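Local coordinates for Wnt inhibitor of Dorsal protein (Drosophila melanogaster, PDB 4KRR) that probably acts as a secreted Wnt-family ligand for frizzled receptors, the piece in this chain being its N-terminal domain and linker, at residues L16-A19 with L20-Q24; C23-S26 with F27-Q30; G77-A80 with G81-C84. All coordinates share one frame; numbering follows the deposited sequence.

Contacts 1 and 2 overlap at the C-terminal part of helix 8-26: residues 16-24 lie in its second half, and residues 23-30 carry it past its end into the loop before helix 36-44. They share Cys23 and Gln24, and their centres lie about 10 Å apart. Contact 3 comes later in the chain, in the loop between helices 53-75 and 97-107, with its centre about 25 Å from that of contact 1 and about 34 Å from that of contact 2, across the chain's centre from the latter. Helix 53-75 connects the regions, packing against the first two contacts and leading into the third. A disulfide fastens each region: Cys23-Cys34 at contact 2, Cys74-Cys82 at contact 3.

Contact 1 of 3, residues L16-A19 with L20-Q24; sequences LKQA and LDSCQ
Ser22 lies one helical turn beyond Gln18 and turns its hydroxyl back to the Gln18 carbonyl. Its OG, set anti to its own carbonyl carbon (chi1 -65°), comes within 3.3 Å of Gln18 O in a weak hydrogen bond. The same oxygen takes the backbone N of Ser22 at 3.1 Å, so one carbonyl accepts two donors from one residue. The Gln18 chain bends at chi2 (64°), which brings OE1 to 3.4 Å from Ser22 OG. A small serine suits this place because Phe158 and Ala162 of helix 158-170 press on it.

On another side of the helix the carboxylate of Asp21 lies alongside Lys17 O. The fully extended Lys17 carries its ammonium outward, leaving NZ 6.0 Å from Asp21 OD2, too far for a salt bridge though probably close enough for mild attraction. Leu20 touches Phe39 of helix 36-44 with its side chain.

Backbone bonds from Leu20 N to Leu16 O (2.8 Å) and from Cys23 N to Ala19 O (2.9 Å) keep the helix regular. The buried Ser22 hydroxyl thus has the Gln18 carbonyl as a weak partner, while Ala19 and Cys23 face helix 53-75, a methyl allowing close approach at Ala65, and Lys17 and Asp21 are left exposed.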
loop_
_atom_site.group_PDB
_atom_site.type_symbol
_atom_site.label_atom_id
_atom_site.label_comp_id
_atom_site.label_asym_id
_atom_site.label_seq_id
_atom_site.Cartn_x
_atom_site.Cartn_y
_atom_site.Cartn_z
ATOM N N LEU A 16 -0.466 6.501 7.310
ATOM C CA LEU A 16 0.934 6.559 7.726
ATOM C C LEU A 16 1.164 5.951 9.110
ATOM O O LEU A 16 2.221 5.378 9.374
ATOM C CB LEU A 16 1.457 7.997 7.681
ATOM C CG LEU A 16 1.506 8.635 6.293
ATOM C CD1 LEU A 16 2.152 10.011 6.351
ATOM C CD2 LEU A 16 2.235 7.732 5.312
ATOM N N LYS A 17 0.179 6.081 9.993
ATOM C CA LYS A 17 0.276 5.470 11.315
ATOM C C LYS A 17 0.299 3.949 11.186
ATOM O O LYS A 17 1.118 3.276 11.812
ATOM C CB LYS A 17 -0.880 5.911 12.213
ATOM C CG LYS A 17 -0.835 5.317 13.615
ATOM C CD LYS A 17 -2.014 5.786 14.454
ATOM C CE LYS A 17 -2.001 5.148 15.835
ATOM N NZ LYS A 17 -3.138 5.619 16.676
ATOM N N GLN A 18 -0.599 3.421 10.361
ATOM C CA GLN A 18 -0.659 1.988 10.106
ATOM C C GLN A 18 0.616 1.518 9.413
ATOM O O GLN A 18 1.169 0.468 9.750
ATOM C CB GLN A 18 -1.883 1.651 9.249
ATOM C CG GLN A 18 -1.954 0.202 8.788
ATOM C CD GLN A 18 -2.103 -0.778 9.940
ATOM O OE1 GLN A 18 -1.126 -1.376 10.394
ATOM N NE2 GLN A 18 -3.331 -0.951 10.415
ATOM N N ALA A 19 1.079 2.311 8.452
ATOM C CA ALA A 19 2.280 1.985 7.693
ATOM C C ALA A 19 3.507 1.938 8.595
ATOM O O ALA A 19 4.348 1.047 8.465
ATOM C CB ALA A 19 2.483 2.986 6.564
ATOM N N LEU A 20 3.600 2.899 9.510
ATOM C CA LEU A 20 4.708 2.955 10.461
ATOM C C LEU A 20 4.737 1.732 11.379
ATOM O O LEU A 20 5.802 1.171 11.639
ATOM C CB LEU A 20 4.638 4.235 11.296
ATOM C CG LEU A 20 5.684 4.380 12.406
ATOM C CD1 LEU A 20 7.093 4.388 11.831
ATOM C CD2 LEU A 20 5.428 5.631 13.231
ATOM N N ASP A 21 3.572 1.324 11.869
ATOM C CA ASP A 21 3.491 0.166 12.755
ATOM C C ASP A 21 3.933 -1.108 12.047
ATOM O O ASP A 21 4.633 -1.938 12.628
ATOM C CB ASP A 21 2.079 -0.003 13.313
ATOM C CG ASP A 21 1.695 1.110 14.264
ATOM O OD1 ASP A 21 2.605 1.805 14.765
ATOM O OD2 ASP A 21 0.485 1.289 14.514
ATOM N N SER A 22 3.529 -1.252 10.788
ATOM C CA SER A 22 3.901 -2.419 9.999
ATOM C C SER A 22 5.389 -2.393 9.673
ATOM O O SER A 22 6.058 -3.429 9.679
ATOM C CB SER A 22 3.073 -2.484 8.714
ATOM O OG SER A 22 1.699 -2.685 9.005
ATOM N N CYS A 23 5.898 -1.198 9.395
ATOM C CA CYS A 23 7.303 -1.000 9.066
ATOM C C CYS A 23 8.203 -1.329 10.258
ATOM O O CYS A 23 9.198 -2.040 10.115
ATOM C CB CYS A 23 7.528 0.446 8.611
ATOM S SG CYS A 23 9.223 0.854 8.155
ATOM N N GLN A 24 7.847 -0.817 11.432
ATOM C CA GLN A 24 8.641 -1.045 12.636
ATOM C C GLN A 24 8.570 -2.501 13.091
ATOM O O GLN A 24 9.501 -3.015 13.709
ATOM C CB GLN A 24 8.200 -0.109 13.766
ATOM C CG GLN A 24 8.509 1.355 13.494
ATOM C CD GLN A 24 8.245 2.253 14.686
ATOM O OE1 GLN A 24 7.330 2.010 15.472
ATOM N NE2 GLN A 24 9.051 3.299 14.827
#

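Contact 2 of 3, residues C23-S26 with F27-Q30; sequences CQQS and FQWQ
This is a helix C-terminal contact: Cys23 to Ser26 are the last turn of helix 8-26, and Phe27 to Gln30 lead the chain out into the loop before helix 36-44. Phe27 is the first residue to leave helical backbone angles, and its N still reaches back to Cys23 O, in a weak hydrogen bond of 3.1 Å bent to 130°. The ring stands with CG anti to the carbonyl carbon (chi1 -76°), which carries CD1 back along the helix end to 3.3 Å from Cys23 O; that oxygen sits at the ring edge, near its plane. Cys23 SG approaches obliquely, 5.3 Å from the centroid of the Phe27 ring, a sulfur-aromatic contact beside the disulfide to Cys34.

Gln28 folds back against the last helical turn. Its CG lies between the backbone N and the carbonyl carbon (chi1 59°), and the extended chain beyond brings NE2 to 3.1 Å from Gln25 O in a weak bond, giving a helix-end carbonyl a side-chain donor. A long amide suits this exposed position. Phe27 to Gln30 form a type I beta turn, closed by Gln30 N on Phe27 O at 2.9 Å. Ser26, with its hydroxyl on a short side chain, hydrogen-bonds OG to Ser22 O one turn earlier.

An alanine in place of Phe27 is likely to open a gap beside the Cys23-Cys34 disulfide and leave Tyr57, Trp32 and Tyr169 without their shared ring partner.

Those three aromatics meet Phe27 edge to face, Tyr57 coming from helix 53-75, Tyr169 from helix 158-170 and Trp32 from the loop, while Leu166 of helix 158-170 touches both Ser26 and Phe27. The end of helix 8-26 is thereby wedged between helices 53-75 and 158-170, with Phe39 of helix 36-44 against Cys23.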
loop_
_atom_site.group_PDB
_atom_site.type_symbol
_atom_site.label_atom_id
_atom_site.label_comp_id
_atom_site.label_asym_id
_atom_site.label_seq_id
_atom_site.Cartn_x
_atom_site.Cartn_y
_atom_site.Cartn_z
ATOM N N CYS A 23 5.898 -1.198 9.395
ATOM C CA CYS A 23 7.303 -1.000 9.066
ATOM C C CYS A 23 8.203 -1.329 10.258
ATOM O O CYS A 23 9.198 -2.040 10.115
ATOM C CB CYS A 23 7.528 0.446 8.611
ATOM S SG CYS A 23 9.223 0.854 8.155
ATOM N N GLN A 24 7.847 -0.817 11.432
ATOM C CA GLN A 24 8.641 -1.045 12.636
ATOM C C GLN A 24 8.570 -2.501 13.091
ATOM O O GLN A 24 9.501 -3.015 13.709
ATOM C CB GLN A 24 8.200 -0.109 13.766
ATOM C CG GLN A 24 8.509 1.355 13.494
ATOM C CD GLN A 24 8.245 2.253 14.686
ATOM O OE1 GLN A 24 7.330 2.010 15.472
ATOM N NE2 GLN A 24 9.051 3.299 14.827
ATOM N N GLN A 25 7.459 -3.163 12.785
ATOM C CA GLN A 25 7.281 -4.563 13.148
ATOM C C GLN A 25 8.072 -5.478 12.210
ATOM O O GLN A 25 8.688 -6.449 12.648
ATOM C CB GLN A 25 5.796 -4.928 13.128
ATOM C CG GLN A 25 5.504 -6.406 13.325
ATOM C CD GLN A 25 4.018 -6.694 13.371
ATOM O OE1 GLN A 25 3.235 -5.867 13.829
ATOM N NE2 GLN A 25 3.622 -7.862 12.888
ATOM N N SER A 26 8.071 -5.151 10.921
ATOM C CA SER A 26 8.768 -5.968 9.933
ATOM C C SER A 26 10.286 -5.800 9.988
ATOM O O SER A 26 11.031 -6.675 9.543
ATOM C CB SER A 26 8.258 -5.661 8.522
ATOM O OG SER A 26 6.894 -6.023 8.385
ATOM N N PHE A 27 10.739 -4.677 10.537
ATOM C CA PHE A 27 12.165 -4.367 10.553
ATOM C C PHE A 27 12.760 -4.314 11.953
ATOM O O PHE A 27 13.917 -3.934 12.118
ATOM C CB PHE A 27 12.436 -3.050 9.820
ATOM C CG PHE A 27 12.375 -3.166 8.327
ATOM C CD1 PHE A 27 11.165 -3.073 7.660
ATOM C CD2 PHE A 27 13.527 -3.375 7.589
ATOM C CE1 PHE A 27 11.107 -3.186 6.284
ATOM C CE2 PHE A 27 13.476 -3.487 6.213
ATOM C CZ PHE A 27 12.265 -3.393 5.559
ATOM N N GLN A 28 11.977 -4.710 12.952
ATOM C CA GLN A 28 12.396 -4.613 14.350
ATOM C C GLN A 28 13.715 -5.327 14.645
ATOM O O GLN A 28 14.404 -4.995 15.611
ATOM C CB GLN A 28 11.300 -5.148 15.274
ATOM C CG GLN A 28 10.921 -6.593 15.004
ATOM C CD GLN A 28 9.886 -7.117 15.979
ATOM O OE1 GLN A 28 9.966 -6.868 17.182
ATOM N NE2 GLN A 28 8.902 -7.844 15.462
ATOM N N TRP A 29 14.066 -6.298 13.808
ATOM C CA TRP A 29 15.275 -7.088 14.015
ATOM C C TRP A 29 16.435 -6.650 13.125
ATOM O O TRP A 29 17.574 -7.068 13.330
ATOM C CB TRP A 29 14.980 -8.570 13.778
ATOM C CG TRP A 29 13.958 -9.141 14.710
ATOM C CD1 TRP A 29 12.718 -9.611 14.384
ATOM C CD2 TRP A 29 14.087 -9.300 16.127
ATOM N NE1 TRP A 29 12.069 -10.057 15.511
ATOM C CE2 TRP A 29 12.889 -9.876 16.593
ATOM C CE3 TRP A 29 15.100 -9.011 17.046
ATOM C CZ2 TRP A 29 12.677 -10.169 17.939
ATOM C CZ3 TRP A 29 14.888 -9.303 18.378
ATOM C CH2 TRP A 29 13.687 -9.876 18.814
ATOM N N GLN A 30 16.140 -5.805 12.142
ATOM C CA GLN A 30 17.135 -5.402 11.151
ATOM C C GLN A 30 17.983 -4.216 11.614
ATOM O O GLN A 30 17.664 -3.563 12.607
ATOM C CB GLN A 30 16.451 -5.075 9.821
ATOM C CG GLN A 30 15.370 -6.071 9.425
ATOM C CD GLN A 30 15.868 -7.503 9.423
ATOM O OE1 GLN A 30 16.957 -7.792 8.927
ATOM N NE2 GLN A 30 15.074 -8.406 9.988
#

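Contact 3 of 3, residues G77-A80 with G81-C84; sequences GVIA and GCGC. With NA (sodium ion), chain F.
A sodium ion is held by the backbone oxygens of Ile79 and Cys82, with Cys74 completing the three residues of the site. Ile79 O binds the ion at 2.5 Å and Cys82 O more loosely at 2.9 Å. Both carbonyls turn inward from the two limbs of a tight bend, and their oxygens come within 3.1 Å of each other; the cation that both oxygens bind probably offsets the repulsion of their negative ends.

Beside the carbonyls the side chains form an apolar pair. Cys82 SG occupies the position between its backbone N and carbonyl carbon (chi1 61°), which sets SG against Ile79 CG2 at 3.8 Å. It is joined in a disulfide to Cys74 in the last turn of helix 53-75. In Ile79 the branch that meets this sulfur, CG2, is the one anti to the backbone N. The branched, apolar side chain suits a buried place, and it packs on Leu70 and on Asp73 of the same helix.

The glycines answer to the backbone. Gly77, at positive phi, closes helix 53-75 in a Schellman motif. A CB on Gly81 would run into the carbonyl oxygen of Ala80, and one on Gly83 would crowd the sodium ion. Cys84 is disulfide-bonded to Cys93, tying down the chain just beyond.

At the heart of the segment is a type II beta turn, Ile79 to Cys82, with glycine at its third position, stapled by a disulfide to the helix it follows and carrying a sodium site built from main-chain carbonyls.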
loop_
_atom_site.group_PDB
_atom_site.type_symbol
_atom_site.label_atom_id
_atom_site.label_comp_id
_atom_site.label_asym_id
_atom_site.label_seq_id
_atom_site.Cartn_x
_atom_site.Cartn_y
_atom_site.Cartn_z
ATOM N N GLY A 77 -18.686 3.251 4.196
ATOM C CA GLY A 77 -19.619 4.339 3.962
ATOM C C GLY A 77 -19.363 5.588 4.784
ATOM O O GLY A 77 -20.275 6.384 5.009
ATOM N N VAL A 78 -18.123 5.769 5.229
ATOM C CA VAL A 78 -17.774 6.929 6.044
ATOM C C VAL A 78 -17.267 8.077 5.168
ATOM O O VAL A 78 -17.103 9.206 5.632
ATOM C CB VAL A 78 -16.727 6.569 7.123
ATOM C CG1 VAL A 78 -15.334 6.540 6.525
ATOM C CG2 VAL A 78 -16.792 7.552 8.285
ATOM N N ILE A 79 -17.034 7.780 3.892
ATOM C CA ILE A 79 -16.556 8.781 2.947
ATOM C C ILE A 79 -17.573 9.014 1.834
ATOM O O ILE A 79 -17.999 8.074 1.163
ATOM C CB ILE A 79 -15.215 8.365 2.316
ATOM C CG1 ILE A 79 -14.176 8.095 3.405
ATOM C CG2 ILE A 79 -14.722 9.435 1.351
ATOM C CD1 ILE A 79 -12.818 7.706 2.869
ATOM N N ALA A 80 -17.959 10.272 1.644
ATOM C CA ALA A 80 -18.917 10.628 0.603
ATOM C C ALA A 80 -18.276 10.566 -0.781
ATOM O O ALA A 80 -17.101 10.896 -0.946
ATOM C CB ALA A 80 -19.493 12.011 0.863
ATOM N N GLY A 81 -19.054 10.137 -1.770
ATOM C CA GLY A 81 -18.572 10.043 -3.135
ATOM C C GLY A 81 -18.196 8.630 -3.541
ATOM O O GLY A 81 -18.160 8.307 -4.729
ATOM N N CYS A 82 -17.914 7.787 -2.554
ATOM C CA CYS A 82 -17.530 6.403 -2.817
ATOM C C CYS A 82 -18.246 5.444 -1.873
ATOM O O CYS A 82 -18.762 5.854 -0.832
ATOM C CB CYS A 82 -16.016 6.235 -2.685
ATOM S SG CYS A 82 -15.369 6.608 -1.041
ATOM N N GLY A 83 -18.277 4.168 -2.243
ATOM C CA GLY A 83 -18.926 3.157 -1.430
ATOM C C GLY A 83 -20.247 2.684 -2.007
ATOM O O GLY A 83 -20.486 2.803 -3.208
ATOM N N CYS A 84 -21.107 2.150 -1.145
ATOM C CA CYS A 84 -22.390 1.606 -1.578
ATOM C C CYS A 84 -23.558 2.434 -1.056
ATOM O O CYS A 84 -23.451 3.649 -0.895
ATOM C CB CYS A 84 -22.541 0.156 -1.111
ATOM S SG CYS A 84 -21.261 -0.970 -1.707
HETATM NA NA NA F . -18.095 5.696 2.018
#